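Local structure of DNA protection during starvation protein (Halobacterium salinarum, 1TJO) at residues L20-A24 with D25-Q29; Y113-R116 with T117-N121. The protein stores iron inside a hollow dodecameric shell, and probably protects DNA by oxidising Fe(2+) with hydrogen peroxide and laying it down as ferric mineral. One frame throughout, in Å; residues are numbered along the deposited sequence.

Contact 1: residues L20-A24 with D25-Q29; sequences LRMDA and DRAEQ
N of E28 donates to O of A24 at 2.8 Å, the shortest polar bond of this helix start. N of A27 likewise bonds to O of D23. D23 is at the N-cap of helix 24-54, and its OD2 caps it by accepting from N of R26 at 3.1 Å. That N-H comes in from above the carboxylate plane, 46° out of it. OD1 of D23 takes NE of R26 on its syn side at 3.0 Å. This salt bridge is nearly straight and lies in the guanidinium plane. CG of D23 stands between its own backbone N and carbonyl carbon (chi1 52°), which turns the carboxylate back over the first helical turn. M22 covers one face of the same guanidinium. Its SD sits 3.5 Å above the plane, over the centre, and its chain crosses that of R26 at about a right angle. CG of M22 comes within 4.3 Å of CB of A27, a loose apolar contact. NH1 of R26 bonds to O of L143, so the guanidinium is held at two of its nitrogens. One carboxylate thus pairs with both the helix start and an arginine, and both are likely to stabilise its negative charge.

Contact 2: residues Y113-R116 with T117-N121; sequences YDIR and TSLAN
D114 and T117 meet through one carboxylate oxygen with two donors. OD2 of D114 accepts from N of T117 at 2.9 Å and from OG1 of T117 at 3.1 Å. Both donors come from the same face of the carboxylate plane, on the syn side. OG1 of T117 stands beside its own backbone N (chi1 -69°), which brings the hydroxyl to the same carboxylate face as the amide. Without the carboxylate, as with an alanine at D114, the N-H and hydroxyl of T117 would probably lose their shared acceptor and the helix its side-chain cap. The backbone O of D114 also has two donors. N of S118 approaches nearly head-on at 3.0 Å, while OG of S118 reaches it at 2.9 Å from above the carbonyl plane.

The tight side is apolar. I115 and L119 lie side by side and point the same way, with their CD1 atoms 3.8 Å apart. L63 of helix 60-87 packs against both, and L175 of a neighbouring subunit also touches L119. Y113 lies on the looser, wetter side. Its CB rests on CG2 of T117 at 3.8 Å, but its ring leads away and its OH bonds to D109. Here a water bridges the turn: it accepts from N of Y113 and donates to OG of S118 at 2.7 Å. The guanidinium of R116 is held by O of L170 and by O of L175 of the neighbouring subunit. The whole is an Asp N-cap opening helix 115-142, a long helix of the ferritin-like four-helix bundle.

Contact 1 comes first along the chain and closes before contact 2 opens. Their centres are 41 Å apart, on opposite sides of the chain's centre, and their nearest atoms are about 25 Å apart. They share no helix. Residues 20-29 lead into helix 24-54, and residues 113-121 lead into helix 115-142. Each is thus an aspartate-capped beginning of a long helix of the same bundle. Both also border other subunits: R21 of contact 1 makes salt bridges to E131 and D128 of a neighbouring subunit, while I115 of contact 2 bonds through its N to D173 of another neighbouring subunit. The two helix starts thus bind this subunit to different neighbours in the dodecamer, at separate places.

Contact 1: residues L20-A24 with D25-Q29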
loop_
_atom_site.group_PDB
_atom_site.type_symbol
_atom_site.label_atom_id
_atom_site.label_comp_id
_atom_site.label_asym_id
_atom_site.label_seq_id
_atom_site.Cartn_x
_atom_site.Cartn_y
_atom_site.Cartn_z
ATOM N N LEU A 20 -36.133 -0.974 7.891
ATOM C CA LEU A 20 -35.806 0.440 8.035
ATOM C C LEU A 20 -36.938 1.236 8.680
ATOM O O LEU A 20 -36.787 2.438 8.834
ATOM C CB LEU A 20 -35.439 1.072 6.685
ATOM C CG LEU A 20 -34.265 0.426 5.961
ATOM C CD1 LEU A 20 -33.901 1.217 4.725
ATOM C CD2 LEU A 20 -33.052 0.306 6.882
ATOM N N ARG A 21 -38.027 0.588 9.085
ATOM C CA ARG A 21 -39.124 1.272 9.735
ATOM C C ARG A 21 -39.587 2.497 8.935
ATOM O O ARG A 21 -39.770 3.585 9.474
ATOM C CB ARG A 21 -38.709 1.683 11.148
ATOM C CG ARG A 21 -38.297 0.545 12.045
ATOM C CD ARG A 21 -39.441 -0.255 12.628
ATOM N NE ARG A 21 -39.006 -1.497 13.292
ATOM C CZ ARG A 21 -38.613 -1.580 14.553
ATOM N NH1 ARG A 21 -38.622 -0.514 15.343
ATOM N NH2 ARG A 21 -38.217 -2.746 15.026
ATOM N N MET A 22 -39.781 2.286 7.649
ATOM C CA MET A 22 -40.244 3.311 6.729
ATOM C C MET A 22 -41.465 2.775 6.054
ATOM O O MET A 22 -41.408 1.862 5.230
ATOM C CB MET A 22 -39.175 3.661 5.681
ATOM C CG MET A 22 -39.392 5.051 5.093
ATOM S SD MET A 22 -38.764 6.318 6.163
ATOM C CE MET A 22 -37.072 6.172 5.787
ATOM N N ASP A 23 -42.602 3.326 6.439
ATOM C CA ASP A 23 -43.853 2.995 5.788
ATOM C C ASP A 23 -43.883 3.378 4.308
ATOM O O ASP A 23 -43.206 4.294 3.886
ATOM C CB ASP A 23 -44.983 3.711 6.493
ATOM C CG ASP A 23 -44.713 5.192 6.638
ATOM O OD1 ASP A 23 -43.884 5.585 7.517
ATOM O OD2 ASP A 23 -45.258 6.027 5.890
ATOM N N ALA A 24 -44.743 2.710 3.558
ATOM C CA ALA A 24 -44.807 2.858 2.112
ATOM C C ALA A 24 -45.237 4.249 1.663
ATOM O O ALA A 24 -44.776 4.748 0.635
ATOM C CB ALA A 24 -45.692 1.794 1.504
ATOM N N ASP A 25 -46.102 4.905 2.427
ATOM C CA ASP A 25 -46.511 6.251 2.050
ATOM C C ASP A 25 -45.354 7.246 2.032
ATOM O O ASP A 25 -45.171 7.968 1.054
ATOM C CB ASP A 25 -47.659 6.758 2.929
ATOM C CG ASP A 25 -48.470 7.792 2.225
ATOM O OD1 ASP A 25 -48.326 8.984 2.580
ATOM O OD2 ASP A 25 -49.259 7.512 1.285
ATOM N N ARG A 26 -44.557 7.240 3.095
ATOM C CA ARG A 26 -43.350 8.060 3.225
ATOM C C ARG A 26 -42.347 7.664 2.155
ATOM O O ARG A 26 -41.817 8.503 1.445
ATOM C CB ARG A 26 -42.726 7.822 4.626
ATOM C CG ARG A 26 -42.000 8.980 5.240
ATOM C CD ARG A 26 -42.334 9.204 6.742
ATOM N NE ARG A 26 -42.060 8.027 7.566
ATOM C CZ ARG A 26 -41.050 7.865 8.437
ATOM N NH1 ARG A 26 -40.128 8.799 8.651
ATOM N NH2 ARG A 26 -40.971 6.721 9.114
ATOM N N ALA A 27 -42.127 6.358 2.034
ATOM C CA ALA A 27 -41.133 5.808 1.104
ATOM C C ALA A 27 -41.451 6.181 -0.328
ATOM O O ALA A 27 -40.564 6.520 -1.109
ATOM C CB ALA A 27 -41.065 4.296 1.233
ATOM N N GLU A 28 -42.731 6.157 -0.681
ATOM C CA GLU A 28 -43.137 6.490 -2.053
ATOM C C GLU A 28 -42.748 7.913 -2.468
ATOM O O GLU A 28 -42.316 8.143 -3.608
ATOM C CB GLU A 28 -44.639 6.264 -2.219
ATOM C CG GLU A 28 -45.088 6.308 -3.664
ATOM C CD GLU A 28 -46.580 6.121 -3.792
ATOM O OE1 GLU A 28 -47.218 5.685 -2.798
ATOM O OE2 GLU A 28 -47.101 6.430 -4.887
ATOM N N GLN A 29 -42.858 8.873 -1.547
ATOM C CA GLN A 29 -42.468 10.259 -1.843
ATOM C C GLN A 29 -40.976 10.382 -2.095
ATOM O O GLN A 29 -40.553 11.024 -3.042
ATOM C CB GLN A 29 -42.855 11.188 -0.700
ATOM C CG GLN A 29 -44.339 11.358 -0.593
ATOM C CD GLN A 29 -44.750 12.166 0.635
ATOM O OE1 GLN A 29 -44.596 13.386 0.658
ATOM N NE2 GLN A 29 -45.255 11.487 1.657
#

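Contact 2: residues Y113-R116 with T117-N121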
loop_
_atom_site.group_PDB
_atom_site.type_symbol
_atom_site.label_atom_id
_atom_site.label_comp_id
_atom_site.label_asym_id
_atom_site.label_seq_id
_atom_site.Cartn_x
_atom_site.Cartn_y
_atom_site.Cartn_z
ATOM N N TYR A 113 -19.567 17.591 -30.790
ATOM C CA TYR A 113 -19.397 19.022 -30.838
ATOM C C TYR A 113 -18.086 19.411 -30.203
ATOM O O TYR A 113 -17.427 18.612 -29.507
ATOM C CB TYR A 113 -20.570 19.680 -30.158
ATOM C CG TYR A 113 -21.831 19.257 -30.864
ATOM C CD1 TYR A 113 -22.618 18.222 -30.399
ATOM C CD2 TYR A 113 -22.186 19.854 -32.069
ATOM C CE1 TYR A 113 -23.753 17.787 -31.116
ATOM C CE2 TYR A 113 -23.286 19.451 -32.757
ATOM C CZ TYR A 113 -24.068 18.425 -32.295
ATOM O OH TYR A 113 -25.182 18.055 -33.024
ATOM N N ASP A 114 -17.697 20.652 -30.445
ATOM C CA ASP A 114 -16.447 21.137 -29.911
ATOM C C ASP A 114 -16.504 21.097 -28.406
ATOM O O ASP A 114 -17.598 20.984 -27.781
ATOM C CB ASP A 114 -16.134 22.548 -30.406
ATOM C CG ASP A 114 -17.170 23.528 -30.000
ATOM O OD1 ASP A 114 -17.992 23.886 -30.851
ATOM O OD2 ASP A 114 -17.324 23.952 -28.861
ATOM N N ILE A 115 -15.348 21.234 -27.786
ATOM C CA ILE A 115 -15.315 21.064 -26.322
ATOM C C ILE A 115 -16.071 22.134 -25.522
ATOM O O ILE A 115 -16.680 21.829 -24.501
ATOM C CB ILE A 115 -13.839 20.821 -25.804
ATOM C CG1 ILE A 115 -13.845 20.391 -24.332
ATOM C CG2 ILE A 115 -12.970 22.050 -25.995
ATOM C CD1 ILE A 115 -14.569 19.089 -24.080
ATOM N N ARG A 116 -16.055 23.379 -25.969
ATOM C CA ARG A 116 -16.759 24.414 -25.267
ATOM C C ARG A 116 -18.281 24.111 -25.287
ATOM O O ARG A 116 -18.957 24.243 -24.258
ATOM C CB ARG A 116 -16.428 25.778 -25.863
ATOM C CG ARG A 116 -15.066 26.309 -25.568
ATOM C CD ARG A 116 -14.922 27.811 -25.835
ATOM N NE ARG A 116 -15.710 28.572 -24.879
ATOM C CZ ARG A 116 -15.316 28.899 -23.654
ATOM N NH1 ARG A 116 -14.115 28.603 -23.173
ATOM N NH2 ARG A 116 -16.167 29.527 -22.870
ATOM N N THR A 117 -18.793 23.666 -26.434
ATOM C CA THR A 117 -20.198 23.345 -26.547
ATOM C C THR A 117 -20.541 22.182 -25.652
ATOM O O THR A 117 -21.566 22.199 -24.937
ATOM C CB THR A 117 -20.513 23.044 -27.994
ATOM O OG1 THR A 117 -20.403 24.255 -28.744
ATOM C CG2 THR A 117 -21.961 22.569 -28.184
ATOM N N SER A 118 -19.697 21.155 -25.714
ATOM C CA SER A 118 -19.876 19.951 -24.955
ATOM C C SER A 118 -19.925 20.248 -23.463
ATOM O O SER A 118 -20.857 19.853 -22.791
ATOM C CB SER A 118 -18.784 18.906 -25.280
ATOM O OG SER A 118 -18.802 18.596 -26.674
ATOM N N LEU A 119 -18.939 20.968 -22.937
ATOM C CA LEU A 119 -18.953 21.301 -21.542
ATOM C C LEU A 119 -20.133 22.178 -21.142
ATOM O O LEU A 119 -20.665 21.974 -20.067
ATOM C CB LEU A 119 -17.652 21.961 -21.127
ATOM C CG LEU A 119 -16.487 21.143 -20.572
ATOM C CD1 LEU A 119 -16.460 19.646 -20.781
ATOM C CD2 LEU A 119 -15.171 21.860 -20.761
ATOM N N ALA A 120 -20.550 23.114 -21.999
ATOM C CA ALA A 120 -21.688 23.950 -21.653
ATOM C C ALA A 120 -22.962 23.103 -21.550
ATOM O O ALA A 120 -23.813 23.320 -20.677
ATOM C CB ALA A 120 -21.860 25.013 -22.666
ATOM N N ASN A 121 -23.101 22.115 -22.423
ATOM C CA ASN A 121 -24.238 21.199 -22.350
ATOM C C ASN A 121 -24.211 20.378 -21.035
ATOM O O ASN A 121 -25.275 20.145 -20.382
ATOM C CB ASN A 121 -24.245 20.254 -23.562
ATOM C CG ASN A 121 -24.648 20.923 -24.837
ATOM O OD1 ASN A 121 -25.326 21.939 -24.814
ATOM N ND2 ASN A 121 -24.297 20.335 -25.974
HETATM O O HOH W 1 -19.996 16.585 -28.091
#